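Local coordinates for uncharacterized protein lp_2219 (Lactobacillus plantarum, PDB 3HFQ) that is of unknown function but adopts the fold of the lactonase family of seven-bladed beta-propellers, and so may be related to those enzymes, at residues N306-T311 / V331-C336; T9-T14 / Q40-L45; E95-V100 / Y167-A172. The protein carries 1 engineered substitution. One frame throughout, in Å; residues are numbered along the deposited sequence.

Contact 1: N306-T311 / V331-C336; sequences NTDNAT and VPEGVC
The passage from the outer strand of one propeller blade to the inner strand of the next is anchored here on a single residue, Asp308, which takes an amide of the crossover on its main chain and another on its side chain. Val331 N, just past strand 322-330, donates to Asp308 O over 3.1 Å. Two residues on, Glu333 N donates to Asp308 OD2 at 2.7 Å in a nearly straight bond, with 163° at the hydrogen. That carboxylate oxygen is met on its anti side, a little out of the plane. The first torsion of Asp308 (chi1 -54°) places CG beside its own backbone N and anti to the carbonyl carbon, from where the carboxylate reaches the crossover. Asp308 CA also makes a CA-H...O contact of 3.3 Å with Val331 O. The only apolar side-chain contact joins Ala310 CB to Val331 CG2, 4.0 Å apart.

The amides are offered by a type II turn from Val331 to Gly334, with Pro332 and Glu333 at its corners; its own Gly334 N to Val331 O bond is weak. One acid thus grips both the entrance and the middle of the turn. The Glu333 carboxylate turns elsewhere, to the main-chain N-H groups of Lys12 (on OE1) and of Lys13, Thr14 and Ser15 (on OE2); these donors probably ease the repulsion between the two carboxylates, Asp308 OD2 and Glu333 OE2 being 5.8 Å apart.

Within its own blade, Asp308 ends the loop between strands 299-304 and 309-315, and Ala310 continues the pairing with Val329 of strand 322-330. On the far side of the crossover lies the blade of the chain ends, where strand 334-339 joins strand 2-9; Ala310 packs on Leu30 and Val331 on Asn32, both of its strand 29-38.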
ATOM      1  N   ASN A 306     -14.593   7.082   2.102  1.00 14.53           N
ATOM      2  CA  ASN A 306     -15.688   8.045   2.212  1.00 14.99           C
ATOM      3  C   ASN A 306     -16.934   7.639   2.996  1.00 15.68           C
ATOM      4  O   ASN A 306     -17.705   8.505   3.411  1.00 17.10           O
ATOM      5  CB  ASN A 306     -16.112   8.516   0.813  1.00 14.04           C
ATOM      6  CG  ASN A 306     -14.983   9.191   0.056  1.00 17.13           C
ATOM      7  OD1 ASN A 306     -14.052   9.724   0.656  1.00 17.22           O
ATOM      8  ND2 ASN A 306     -15.073   9.189  -1.267  1.00 16.82           N
ATOM      9  N   THR A 307     -17.141   6.343   3.209  1.00 12.32           N
ATOM     10  CA  THR A 307     -18.318   5.895   3.944  1.00 14.65           C
ATOM     11  C   THR A 307     -18.006   5.373   5.345  1.00 14.26           C
ATOM     12  O   THR A 307     -18.887   4.870   6.041  1.00 11.24           O
ATOM     13  CB  THR A 307     -19.095   4.836   3.143  1.00 15.52           C
ATOM     14  OG1 THR A 307     -18.182   3.866   2.615  1.00 14.02           O
ATOM     15  CG2 THR A 307     -19.849   5.500   1.984  1.00 14.17           C
ATOM     16  N   ASP A 308     -16.746   5.500   5.752  1.00 11.99           N
ATOM     17  CA  ASP A 308     -16.323   5.091   7.086  1.00 12.86           C
ATOM     18  C   ASP A 308     -16.683   3.657   7.457  1.00 13.03           C
ATOM     19  O   ASP A 308     -17.091   3.399   8.588  1.00 13.28           O
ATOM     20  CB  ASP A 308     -16.940   6.026   8.130  1.00 16.23           C
ATOM     21  CG  ASP A 308     -16.647   7.482   7.855  1.00 22.30           C
ATOM     22  OD1 ASP A 308     -17.599   8.290   7.872  1.00 28.63           O
ATOM     23  OD2 ASP A 308     -15.468   7.823   7.626  1.00 15.89           O
ATOM     24  N   ASN A 309     -16.543   2.725   6.524  1.00 10.44           N
ATOM     25  CA  ASN A 309     -16.865   1.340   6.844  1.00 12.56           C
ATOM     26  C   ASN A 309     -15.895   0.336   6.253  1.00 15.36           C
ATOM     27  O   ASN A 309     -15.272   0.582   5.226  1.00 12.75           O
ATOM     28  CB  ASN A 309     -18.300   0.992   6.415  1.00 12.27           C
ATOM     29  CG  ASN A 309     -18.665   1.535   5.042  1.00 14.51           C
ATOM     30  OD1 ASN A 309     -17.812   1.998   4.286  1.00 15.50           O
ATOM     31  ND2 ASN A 309     -19.952   1.467   4.711  1.00 15.16           N
ATOM     32  N   ALA A 310     -15.763  -0.795   6.937  1.00 13.46           N
ATOM     33  CA  ALA A 310     -14.885  -1.864   6.499  1.00 11.29           C
ATOM     34  C   ALA A 310     -15.776  -3.039   6.122  1.00 12.52           C
ATOM     35  O   ALA A 310     -16.895  -3.167   6.625  1.00 11.36           O
ATOM     36  CB  ALA A 310     -13.931  -2.256   7.623  1.00 11.66           C
ATOM     37  N   THR A 311     -15.278  -3.890   5.235  1.00  8.52           N
ATOM     38  CA  THR A 311     -16.038  -5.044   4.773  1.00  9.78           C
ATOM     39  C   THR A 311     -15.192  -6.303   4.862  1.00 14.19           C
ATOM     40  O   THR A 311     -13.999  -6.284   4.545  1.00 13.44           O
ATOM     41  CB  THR A 311     -16.492  -4.843   3.313  1.00 10.05           C
ATOM     42  OG1 THR A 311     -17.245  -3.627   3.215  1.00 14.17           O
ATOM     43  CG2 THR A 311     -17.361  -6.007   2.850  1.00 11.16           C
ATOM     44  N   VAL A 331     -15.193   2.226  10.752  1.00  8.91           N
ATOM     45  CA  VAL A 331     -13.783   2.587  10.840  1.00 10.85           C
ATOM     46  C   VAL A 331     -13.760   3.962  10.190  1.00 13.01           C
ATOM     47  O   VAL A 331     -13.833   4.078   8.966  1.00 12.67           O
ATOM     48  CB  VAL A 331     -12.869   1.652  10.017  1.00 12.99           C
ATOM     49  CG1 VAL A 331     -11.436   2.192  10.040  1.00 13.93           C
ATOM     50  CG2 VAL A 331     -12.901   0.240  10.587  1.00 12.49           C
ATOM     51  N   PRO A 332     -13.663   5.025  11.002  1.00 13.97           N
ATOM     52  CA  PRO A 332     -13.647   6.389  10.468  1.00 13.78           C
ATOM     53  C   PRO A 332     -12.513   6.758   9.518  1.00 13.69           C
ATOM     54  O   PRO A 332     -11.339   6.632   9.855  1.00 11.23           O
ATOM     55  CB  PRO A 332     -13.658   7.252  11.731  1.00 15.66           C
ATOM     56  CG  PRO A 332     -12.943   6.404  12.726  1.00 16.93           C
ATOM     57  CD  PRO A 332     -13.532   5.034  12.470  1.00 17.55           C
ATOM     58  N   GLU A 333     -12.892   7.216   8.327  1.00 12.03           N
ATOM     59  CA  GLU A 333     -11.936   7.654   7.315  1.00 10.33           C
ATOM     60  C   GLU A 333     -10.832   6.630   7.042  1.00 10.11           C
ATOM     61  O   GLU A 333      -9.692   7.004   6.778  1.00 12.65           O
ATOM     62  CB  GLU A 333     -11.305   8.981   7.759  1.00  6.23           C
ATOM     63  CG  GLU A 333     -12.316  10.042   8.201  1.00 13.13           C
ATOM     64  CD  GLU A 333     -11.654  11.337   8.652  1.00 18.11           C
ATOM     65  OE1 GLU A 333     -10.959  11.969   7.830  1.00 22.16           O
ATOM     66  OE2 GLU A 333     -11.830  11.720   9.826  1.00 14.91           O
ATOM     67  N   GLY A 334     -11.175   5.345   7.090  1.00  9.15           N
ATOM     68  CA  GLY A 334     -10.191   4.295   6.867  1.00 11.16           C
ATOM     69  C   GLY A 334      -9.536   4.262   5.497  1.00 11.13           C
ATOM     70  O   GLY A 334     -10.229   4.283   4.478  1.00  7.96           O
ATOM     71  N   VAL A 335      -8.203   4.189   5.472  1.00  9.33           N
ATOM     72  CA  VAL A 335      -7.454   4.153   4.216  1.00  6.97           C
ATOM     73  C   VAL A 335      -6.245   3.207   4.212  1.00 10.39           C
ATOM     74  O   VAL A 335      -5.461   3.198   3.261  1.00 10.61           O
ATOM     75  CB  VAL A 335      -6.966   5.564   3.819  1.00 11.06           C
ATOM     76  CG1 VAL A 335      -8.162   6.446   3.466  1.00  8.94           C
ATOM     77  CG2 VAL A 335      -6.161   6.186   4.964  1.00 12.77           C
ATOM     78  N   CYS A 336      -6.084   2.423   5.272  1.00  8.94           N
ATOM     79  CA  CYS A 336      -4.975   1.469   5.342  1.00  7.59           C
ATOM     80  C   CYS A 336      -5.350   0.275   6.199  1.00 10.72           C
ATOM     81  O   CYS A 336      -5.888   0.430   7.295  1.00 11.62           O
ATOM     82  CB  CYS A 336      -3.714   2.128   5.911  1.00 13.51           C
ATOM     83  SG  CYS A 336      -2.262   1.021   5.996  1.00 14.40           S
TER

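Contact 2: T9-T14 / Q40-L45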
ATOM      1  N   THR A   9      -5.851   5.865   8.893  1.00  8.50           N
ATOM      2  CA  THR A   9      -6.936   6.755   8.494  1.00  9.06           C
ATOM      3  C   THR A   9      -6.469   8.171   8.221  1.00 12.78           C
ATOM      4  O   THR A   9      -5.301   8.510   8.397  1.00 11.09           O
ATOM      5  CB  THR A   9      -7.974   6.906   9.621  1.00 11.22           C
ATOM      6  OG1 THR A   9      -7.393   7.684  10.680  1.00 11.51           O
ATOM      7  CG2 THR A   9      -8.391   5.552  10.178  1.00 10.45           C
ATOM      8  N   TYR A  10      -7.425   8.984   7.785  1.00 12.76           N
ATOM      9  CA  TYR A  10      -7.232  10.410   7.573  1.00 11.55           C
ATOM     10  C   TYR A  10      -7.930  10.906   8.830  1.00 12.85           C
ATOM     11  O   TYR A  10      -8.769  10.192   9.383  1.00  9.90           O
ATOM     12  CB  TYR A  10      -8.016  10.899   6.360  1.00 12.54           C
ATOM     13  CG  TYR A  10      -7.223  10.971   5.083  1.00 12.57           C
ATOM     14  CD1 TYR A  10      -6.325  12.012   4.855  1.00 13.30           C
ATOM     15  CD2 TYR A  10      -7.368   9.996   4.100  1.00 13.81           C
ATOM     16  CE1 TYR A  10      -5.601  12.088   3.666  1.00 14.93           C
ATOM     17  CE2 TYR A  10      -6.652  10.059   2.916  1.00 17.49           C
ATOM     18  CZ  TYR A  10      -5.767  11.104   2.706  1.00 17.40           C
ATOM     19  OH  TYR A  10      -5.067  11.171   1.524  1.00 16.77           O
ATOM     20  N   THR A  11      -7.592  12.099   9.299  1.00 11.76           N
ATOM     21  CA  THR A  11      -8.246  12.628  10.490  1.00 13.30           C
ATOM     22  C   THR A  11      -8.752  14.031  10.197  1.00 18.25           C
ATOM     23  O   THR A  11      -8.414  14.987  10.894  1.00 21.52           O
ATOM     24  CB  THR A  11      -7.283  12.668  11.688  1.00 15.21           C
ATOM     25  OG1 THR A  11      -6.102  13.398  11.335  1.00 14.00           O
ATOM     26  CG2 THR A  11      -6.900  11.254  12.101  1.00  7.77           C
ATOM     27  N   LYS A  12      -9.569  14.136   9.155  1.00 18.37           N
ATOM     28  CA  LYS A  12     -10.129  15.411   8.727  1.00 22.87           C
ATOM     29  C   LYS A  12     -11.578  15.607   9.165  1.00 22.07           C
ATOM     30  O   LYS A  12     -12.101  16.719   9.092  1.00 19.65           O
ATOM     31  CB  LYS A  12     -10.032  15.535   7.203  1.00 23.86           C
ATOM     32  CG  LYS A  12      -8.602  15.521   6.671  1.00 31.18           C
ATOM     33  CD  LYS A  12      -8.542  15.688   5.155  1.00 43.85           C
ATOM     34  CE  LYS A  12      -9.052  14.453   4.421  1.00 49.16           C
ATOM     35  NZ  LYS A  12      -8.862  14.561   2.942  1.00 52.69           N
ATOM     36  N   LYS A  13     -12.226  14.537   9.619  1.00 17.92           N
ATOM     37  CA  LYS A  13     -13.618  14.629  10.048  1.00 21.17           C
ATOM     38  C   LYS A  13     -13.907  14.085  11.444  1.00 24.87           C
ATOM     39  O   LYS A  13     -14.176  14.856  12.367  1.00 29.77           O
ATOM     40  CB  LYS A  13     -14.532  13.936   9.029  1.00 23.25           C
ATOM     41  CG  LYS A  13     -14.585  14.646   7.680  1.00 25.85           C
ATOM     42  CD  LYS A  13     -15.566  13.997   6.713  1.00 31.81           C
ATOM     43  CE  LYS A  13     -15.045  12.676   6.171  1.00 34.84           C
ATOM     44  NZ  LYS A  13     -15.990  12.075   5.187  1.00 31.58           N
ATOM     45  N   THR A  14     -13.859  12.768  11.610  1.00 19.99           N
ATOM     46  CA  THR A  14     -14.153  12.181  12.911  1.00 21.82           C
ATOM     47  C   THR A  14     -13.102  11.232  13.481  1.00 19.47           C
ATOM     48  O   THR A  14     -13.126  10.926  14.672  1.00 19.89           O
ATOM     49  CB  THR A  14     -15.495  11.429  12.876  1.00 23.13           C
ATOM     50  OG1 THR A  14     -15.728  10.817  14.149  1.00 34.30           O
ATOM     51  CG2 THR A  14     -15.477  10.358  11.803  1.00 12.79           C
ATOM     52  N   GLN A  40      -2.346  12.324  13.997  1.00 14.94           N
ATOM     53  CA  GLN A  40      -2.949  12.969  12.835  1.00 13.74           C
ATOM     54  C   GLN A  40      -2.555  12.387  11.480  1.00 15.77           C
ATOM     55  O   GLN A  40      -1.378  12.170  11.207  1.00 14.22           O
ATOM     56  CB  GLN A  40      -2.636  14.469  12.845  1.00 20.83           C
ATOM     57  CG  GLN A  40      -3.345  15.245  13.947  1.00 31.02           C
ATOM     58  CD  GLN A  40      -4.854  15.206  13.801  1.00 37.62           C
ATOM     59  OE1 GLN A  40      -5.407  15.683  12.807  1.00 36.14           O
ATOM     60  NE2 GLN A  40      -5.529  14.632  14.791  1.00 39.71           N
ATOM     61  N   ASN A  41      -3.565  12.153  10.644  1.00 13.19           N
ATOM     62  CA  ASN A  41      -3.409  11.621   9.288  1.00 15.38           C
ATOM     63  C   ASN A  41      -2.487  10.417   9.104  1.00 14.30           C
ATOM     64  O   ASN A  41      -1.584  10.435   8.266  1.00 12.55           O
ATOM     65  CB  ASN A  41      -2.978  12.745   8.337  1.00 19.17           C
ATOM     66  CG  ASN A  41      -4.159  13.518   7.757  1.00 28.59           C
ATOM     67  OD1 ASN A  41      -5.289  13.436   8.249  1.00 22.19           O
ATOM     68  ND2 ASN A  41      -3.893  14.281   6.704  1.00 32.62           N
ATOM     69  N   PRO A  42      -2.706   9.345   9.881  1.00 12.17           N
ATOM     70  CA  PRO A  42      -1.867   8.148   9.756  1.00 10.05           C
ATOM     71  C   PRO A  42      -2.422   7.318   8.599  1.00 12.57           C
ATOM     72  O   PRO A  42      -2.949   6.223   8.805  1.00 11.51           O
ATOM     73  CB  PRO A  42      -2.056   7.469  11.102  1.00  7.45           C
ATOM     74  CG  PRO A  42      -3.518   7.745  11.382  1.00  5.79           C
ATOM     75  CD  PRO A  42      -3.654   9.213  11.006  1.00  8.23           C
ATOM     76  N   THR A  43      -2.287   7.849   7.384  1.00  9.72           N
ATOM     77  CA  THR A  43      -2.824   7.210   6.180  1.00  9.27           C
ATOM     78  C   THR A  43      -2.164   5.921   5.705  1.00 13.42           C
ATOM     79  O   THR A  43      -2.708   5.238   4.838  1.00 10.56           O
ATOM     80  CB  THR A  43      -2.868   8.207   5.006  1.00 12.46           C
ATOM     81  OG1 THR A  43      -1.535   8.532   4.600  1.00 11.81           O
ATOM     82  CG2 THR A  43      -3.585   9.485   5.428  1.00 14.84           C
ATOM     83  N   TYR A  44      -0.984   5.601   6.227  1.00  9.57           N
ATOM     84  CA  TYR A  44      -0.338   4.345   5.873  1.00 12.38           C
ATOM     85  C   TYR A  44       0.475   3.857   7.062  1.00 10.21           C
ATOM     86  O   TYR A  44       1.027   4.660   7.818  1.00 12.42           O
ATOM     87  CB  TYR A  44       0.551   4.467   4.631  1.00  9.98           C
ATOM     88  CG  TYR A  44       0.493   3.205   3.786  1.00  9.51           C
ATOM     89  CD1 TYR A  44      -0.584   2.966   2.933  1.00 13.20           C
ATOM     90  CD2 TYR A  44       1.480   2.226   3.885  1.00 10.31           C
ATOM     91  CE1 TYR A  44      -0.682   1.777   2.199  1.00 14.70           C
ATOM     92  CE2 TYR A  44       1.395   1.033   3.158  1.00 11.01           C
ATOM     93  CZ  TYR A  44       0.313   0.817   2.318  1.00 13.65           C
ATOM     94  OH  TYR A  44       0.231  -0.353   1.595  1.00 13.85           O
ATOM     95  N   LEU A  45       0.533   2.538   7.218  1.00 10.77           N
ATOM     96  CA  LEU A  45       1.221   1.905   8.336  1.00 11.73           C
ATOM     97  C   LEU A  45       2.191   0.806   7.915  1.00 13.66           C
ATOM     98  O   LEU A  45       1.987   0.144   6.899  1.00  9.12           O
ATOM     99  CB  LEU A  45       0.182   1.281   9.271  1.00 13.71           C
ATOM    100  CG  LEU A  45      -0.995   2.158   9.701  1.00 12.74           C
ATOM    101  CD1 LEU A  45      -2.038   1.295  10.408  1.00 11.64           C
ATOM    102  CD2 LEU A  45      -0.495   3.274  10.612  1.00  7.72           C
TER
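Thr11 and Asn41 are joined by a reciprocal pair of bonds in which each residue's main-chain N-H serves the other's side chain. Thr11 N donates to Asn41 OD1 at 2.9 Å, almost straight at 166° and only slightly tilted from the amide plane; Asn41 N in turn donates to Thr11 OG1, also at 2.9 Å. The first torsion of Thr11 (chi1 55°) sets OG1 between its own backbone N and carbonyl carbon, where it meets Asn41 N. The same hydroxyl lies 2.8 Å from Gln40 OE1, the chain of Gln40 being bent at chi2 (-63°), which turns CD back toward the threonine. Thr11 CG2 rests against Pro42 CD, the two side chains crossing at about a right angle.

These residues belong to two loops of the propeller: 9-14 links strands 2-9 and 17-24 within one blade, while 40-45 carries the chain from the outer strand 29-38 to the inner strand 45-47 of the next. Pro42 centres an inverse gamma turn in this crossover, and its carbonyl accepts Thr9 N from above the carbonyl plane at 2.9 Å.

The Tyr10 ring is packed on both faces and at its edge. Thr43 CG2 sits over the middle of the ring, 3.6 Å from the centroid and almost on the normal, a CH-pi contact. Over the opposite face comes Lys12 NZ, offset toward the rim. The amide of Asn41 approaches near the ring plane, at the edge, with ND2 3.8 Å from Tyr10 CD1 and the two planes perpendicular; its oxygen is meanwhile held by Thr11 N, which fixes how the amide is turned. Val335 of strand 334-339 packs against both Tyr10 and Thr43.

Contact 3: E95-V100 / Y167-A172; sequences EARQLV and YNVSDA
Arg97 lays its guanidinium flat against Val169, and this packing, together with two waters, joins the segments without a direct hydrogen bond between them. In the packing, Val169 CB stands over the centre of one guanidinium face, 3.8 Å from Arg97 CZ. The first torsion of Arg97 (chi1 -61°) sets CG anti to the carbonyl carbon, the chain runs extended from there to NE, and CD comes within 3.9 Å of Val169 CG1. That same methyl meets Leu99 CD1 at 3.8 Å, the leucine and valine reaching toward each other tip to tip.

Both segments span a loop and the end of a strand, in adjacent propeller blades: 95-98 turns strand 90-94 into strand 99-104, with a G1 beta bulge in which Gln98 and Leu99 face Asp94, whereas 170-172, in the next blade, follows its third strand 163-169 and leads to its outer strand 175-182.

The polar part passes through water. One molecule donates to Arg97 O at 2.7 Å and to Asp171 O, tying main chain to main chain. The other accepts from Arg97 NE at 2.7 Å, lying in the guanidinium plane at its edge, and donates both to Val169 O and to Asp171 OD1. The opposite charges of Arg97 and Asp171 are therefore linked through the solvent, with Arg97 NE 4.8 Å from Asp171 OD1.

The charge of Arg97 is paired within its own blade, NH1 forming a salt bridge with Asp94 OD2; NH2 reaches across to donate to Asn152 O of the neighbouring blade. An alanine in place of Arg97 would probably leave Asp94 without its charged mate and Asn152 O without this donor, uncover Val169 where the guanidinium lay, and deprive the second water of its donor.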
ATOM      1  N   GLU A  95      13.801  -4.961   7.266  1.00 14.67           N
ATOM      2  CA  GLU A  95      14.282  -5.689   8.439  1.00 18.46           C
ATOM      3  C   GLU A  95      15.789  -5.896   8.472  1.00 12.11           C
ATOM      4  O   GLU A  95      16.436  -5.583   9.467  1.00 16.33           O
ATOM      5  CB  GLU A  95      13.595  -7.054   8.546  1.00 21.21           C
ATOM      6  CG  GLU A  95      12.134  -7.011   8.968  1.00 25.09           C
ATOM      7  CD  GLU A  95      11.934  -6.473  10.376  1.00 25.41           C
ATOM      8  OE1 GLU A  95      12.900  -6.479  11.169  1.00 23.39           O
ATOM      9  OE2 GLU A  95      10.801  -6.055  10.694  1.00 25.17           O
ATOM     10  N   ALA A  96      16.343  -6.430   7.386  1.00 13.79           N
ATOM     11  CA  ALA A  96      17.778  -6.705   7.310  1.00 16.61           C
ATOM     12  C   ALA A  96      18.667  -5.484   7.539  1.00 17.24           C
ATOM     13  O   ALA A  96      19.637  -5.558   8.296  1.00 14.76           O
ATOM     14  CB  ALA A  96      18.115  -7.348   5.962  1.00 17.51           C
ATOM     15  N   ARG A  97      18.336  -4.369   6.892  1.00 10.74           N
ATOM     16  CA  ARG A  97      19.124  -3.142   7.019  1.00 12.26           C
ATOM     17  C   ARG A  97      18.692  -2.247   8.183  1.00 14.10           C
ATOM     18  O   ARG A  97      19.385  -1.286   8.516  1.00 12.74           O
ATOM     19  CB  ARG A  97      19.044  -2.314   5.729  1.00 10.92           C
ATOM     20  CG  ARG A  97      19.573  -2.994   4.470  1.00 15.81           C
ATOM     21  CD  ARG A  97      19.650  -1.994   3.315  1.00 17.64           C
ATOM     22  NE  ARG A  97      20.196  -2.575   2.089  1.00 17.08           N
ATOM     23  CZ  ARG A  97      19.463  -3.129   1.126  1.00 16.44           C
ATOM     24  NH1 ARG A  97      18.142  -3.181   1.236  1.00 10.88           N
ATOM     25  NH2 ARG A  97      20.052  -3.625   0.045  1.00 16.04           N
ATOM     26  N   GLN A  98      17.552  -2.557   8.787  1.00 12.70           N
ATOM     27  CA  GLN A  98      17.019  -1.757   9.887  1.00 11.44           C
ATOM     28  C   GLN A  98      16.812  -0.309   9.442  1.00 11.46           C
ATOM     29  O   GLN A  98      17.318   0.635  10.053  1.00 12.15           O
ATOM     30  CB  GLN A  98      17.948  -1.834  11.103  1.00 11.89           C
ATOM     31  CG  GLN A  98      17.836  -3.168  11.842  1.00 16.27           C
ATOM     32  CD  GLN A  98      16.463  -3.364  12.470  1.00 18.37           C
ATOM     33  OE1 GLN A  98      16.086  -2.641  13.390  1.00 18.72           O
ATOM     34  NE2 GLN A  98      15.709  -4.342  11.970  1.00 12.34           N
ATOM     35  N   LEU A  99      16.059  -0.159   8.356  1.00 11.10           N
ATOM     36  CA  LEU A  99      15.740   1.145   7.785  1.00  9.85           C
ATOM     37  C   LEU A  99      14.233   1.235   7.547  1.00 11.36           C
ATOM     38  O   LEU A  99      13.548   0.217   7.453  1.00 10.35           O
ATOM     39  CB  LEU A  99      16.446   1.327   6.434  1.00 12.44           C
ATOM     40  CG  LEU A  99      17.973   1.271   6.318  1.00 13.34           C
ATOM     41  CD1 LEU A  99      18.362   1.326   4.841  1.00  8.74           C
ATOM     42  CD2 LEU A  99      18.598   2.419   7.087  1.00 13.01           C
ATOM     43  N   VAL A 100      13.726   2.460   7.456  1.00  9.95           N
ATOM     44  CA  VAL A 100      12.312   2.701   7.175  1.00  8.13           C
ATOM     45  C   VAL A 100      12.270   3.597   5.939  1.00  9.22           C
ATOM     46  O   VAL A 100      12.994   4.589   5.863  1.00  9.51           O
ATOM     47  CB  VAL A 100      11.593   3.408   8.358  1.00  8.69           C
ATOM     48  CG1 VAL A 100      10.251   3.983   7.897  1.00 11.49           C
ATOM     49  CG2 VAL A 100      11.351   2.400   9.490  1.00 10.86           C
ATOM     50  N   TYR A 167      16.261   1.541  -7.069  1.00  9.73           N
ATOM     51  CA  TYR A 167      17.448   2.101  -6.422  1.00 10.58           C
ATOM     52  C   TYR A 167      18.193   1.068  -5.591  1.00 10.48           C
ATOM     53  O   TYR A 167      17.583   0.191  -4.984  1.00  8.79           O
ATOM     54  CB  TYR A 167      17.057   3.217  -5.452  1.00  6.54           C
ATOM     55  CG  TYR A 167      16.604   4.514  -6.064  1.00 10.48           C
ATOM     56  CD1 TYR A 167      17.528   5.499  -6.416  1.00 13.48           C
ATOM     57  CD2 TYR A 167      15.250   4.781  -6.247  1.00 13.39           C
ATOM     58  CE1 TYR A 167      17.110   6.722  -6.945  1.00 12.94           C
ATOM     59  CE2 TYR A 167      14.823   5.994  -6.775  1.00 12.17           C
ATOM     60  CZ  TYR A 167      15.756   6.961  -7.115  1.00 13.42           C
ATOM     61  OH  TYR A 167      15.330   8.162  -7.631  1.00 13.25           O
ATOM     62  N   ASN A 168      19.515   1.193  -5.550  1.00 13.39           N
ATOM     63  CA  ASN A 168      20.321   0.319  -4.716  1.00 13.79           C
ATOM     64  C   ASN A 168      20.364   1.052  -3.384  1.00 14.14           C
ATOM     65  O   ASN A 168      20.341   2.284  -3.357  1.00 13.41           O
ATOM     66  CB  ASN A 168      21.725   0.158  -5.290  1.00 13.10           C
ATOM     67  CG  ASN A 168      21.726  -0.641  -6.574  1.00 12.47           C
ATOM     68  OD1 ASN A 168      21.097  -1.696  -6.653  1.00 12.24           O
ATOM     69  ND2 ASN A 168      22.428  -0.148  -7.587  1.00 12.15           N
ATOM     70  N   VAL A 169      20.407   0.309  -2.284  1.00  9.17           N
ATOM     71  CA  VAL A 169      20.419   0.926  -0.961  1.00 11.03           C
ATOM     72  C   VAL A 169      21.713   0.608  -0.225  1.00 14.22           C
ATOM     73  O   VAL A 169      22.159  -0.538  -0.219  1.00 12.85           O
ATOM     74  CB  VAL A 169      19.242   0.409  -0.101  1.00 13.02           C
ATOM     75  CG1 VAL A 169      19.115   1.237   1.166  1.00 14.83           C
ATOM     76  CG2 VAL A 169      17.955   0.443  -0.904  1.00 12.87           C
ATOM     77  N   SER A 170      22.312   1.623   0.391  1.00 12.62           N
ATOM     78  CA  SER A 170      23.548   1.426   1.142  1.00 15.46           C
ATOM     79  C   SER A 170      23.191   1.125   2.596  1.00 17.01           C
ATOM     80  O   SER A 170      22.067   1.392   3.028  1.00 14.53           O
ATOM     81  CB  SER A 170      24.422   2.681   1.081  1.00 12.35           C
ATOM     82  OG  SER A 170      23.853   3.736   1.837  1.00 14.18           O
ATOM     83  N   ASP A 171      24.140   0.566   3.346  1.00 16.54           N
ATOM     84  CA  ASP A 171      23.901   0.243   4.749  1.00 17.93           C
ATOM     85  C   ASP A 171      23.607   1.503   5.556  1.00 16.06           C
ATOM     86  O   ASP A 171      22.807   1.479   6.492  1.00 13.43           O
ATOM     87  CB  ASP A 171      25.118  -0.456   5.366  1.00 22.47           C
ATOM     88  CG  ASP A 171      25.401  -1.804   4.742  1.00 27.55           C
ATOM     89  OD1 ASP A 171      24.487  -2.384   4.120  1.00 26.37           O
ATOM     90  OD2 ASP A 171      26.541  -2.291   4.891  1.00 29.69           O
ATOM     91  N   ALA A 172      24.271   2.597   5.188  1.00 13.91           N
ATOM     92  CA  ALA A 172      24.115   3.874   5.874  1.00 12.48           C
ATOM     93  C   ALA A 172      22.753   4.516   5.639  1.00 18.43           C
ATOM     94  O   ALA A 172      22.378   5.464   6.334  1.00 13.36           O
ATOM     95  CB  ALA A 172      25.224   4.828   5.443  1.00 15.86           C
TER
HETATM   96  O   HOH W   1      21.820  -0.982   7.489  1.00 16.43           O
HETATM   97  O   HOH W   2      22.892  -2.302   1.843  1.00 23.03           O

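Contacts 1 and 2 illustrate one principle twice: each pins a blade-to-blade crossover onto the loop between the second and third strands of the blade it leaves. Their centres lie 10 Å apart and they touch, since the crossover of contact 1 meets the loop of contact 2 through Glu333, whose OE1 lies 2.9 Å from Lys12 N, probably a hydrogen bond. Contact 3 instead joins a first-to-second-strand loop of one blade to a third-to-fourth-strand loop of the next, its centre 27 Å from contact 2's and 32 Å from contact 1's, across the chain's centre. A phosphate, probably from the crystallisation liquor, lies about 5 Å from the Tyr10 side chain of contact 2.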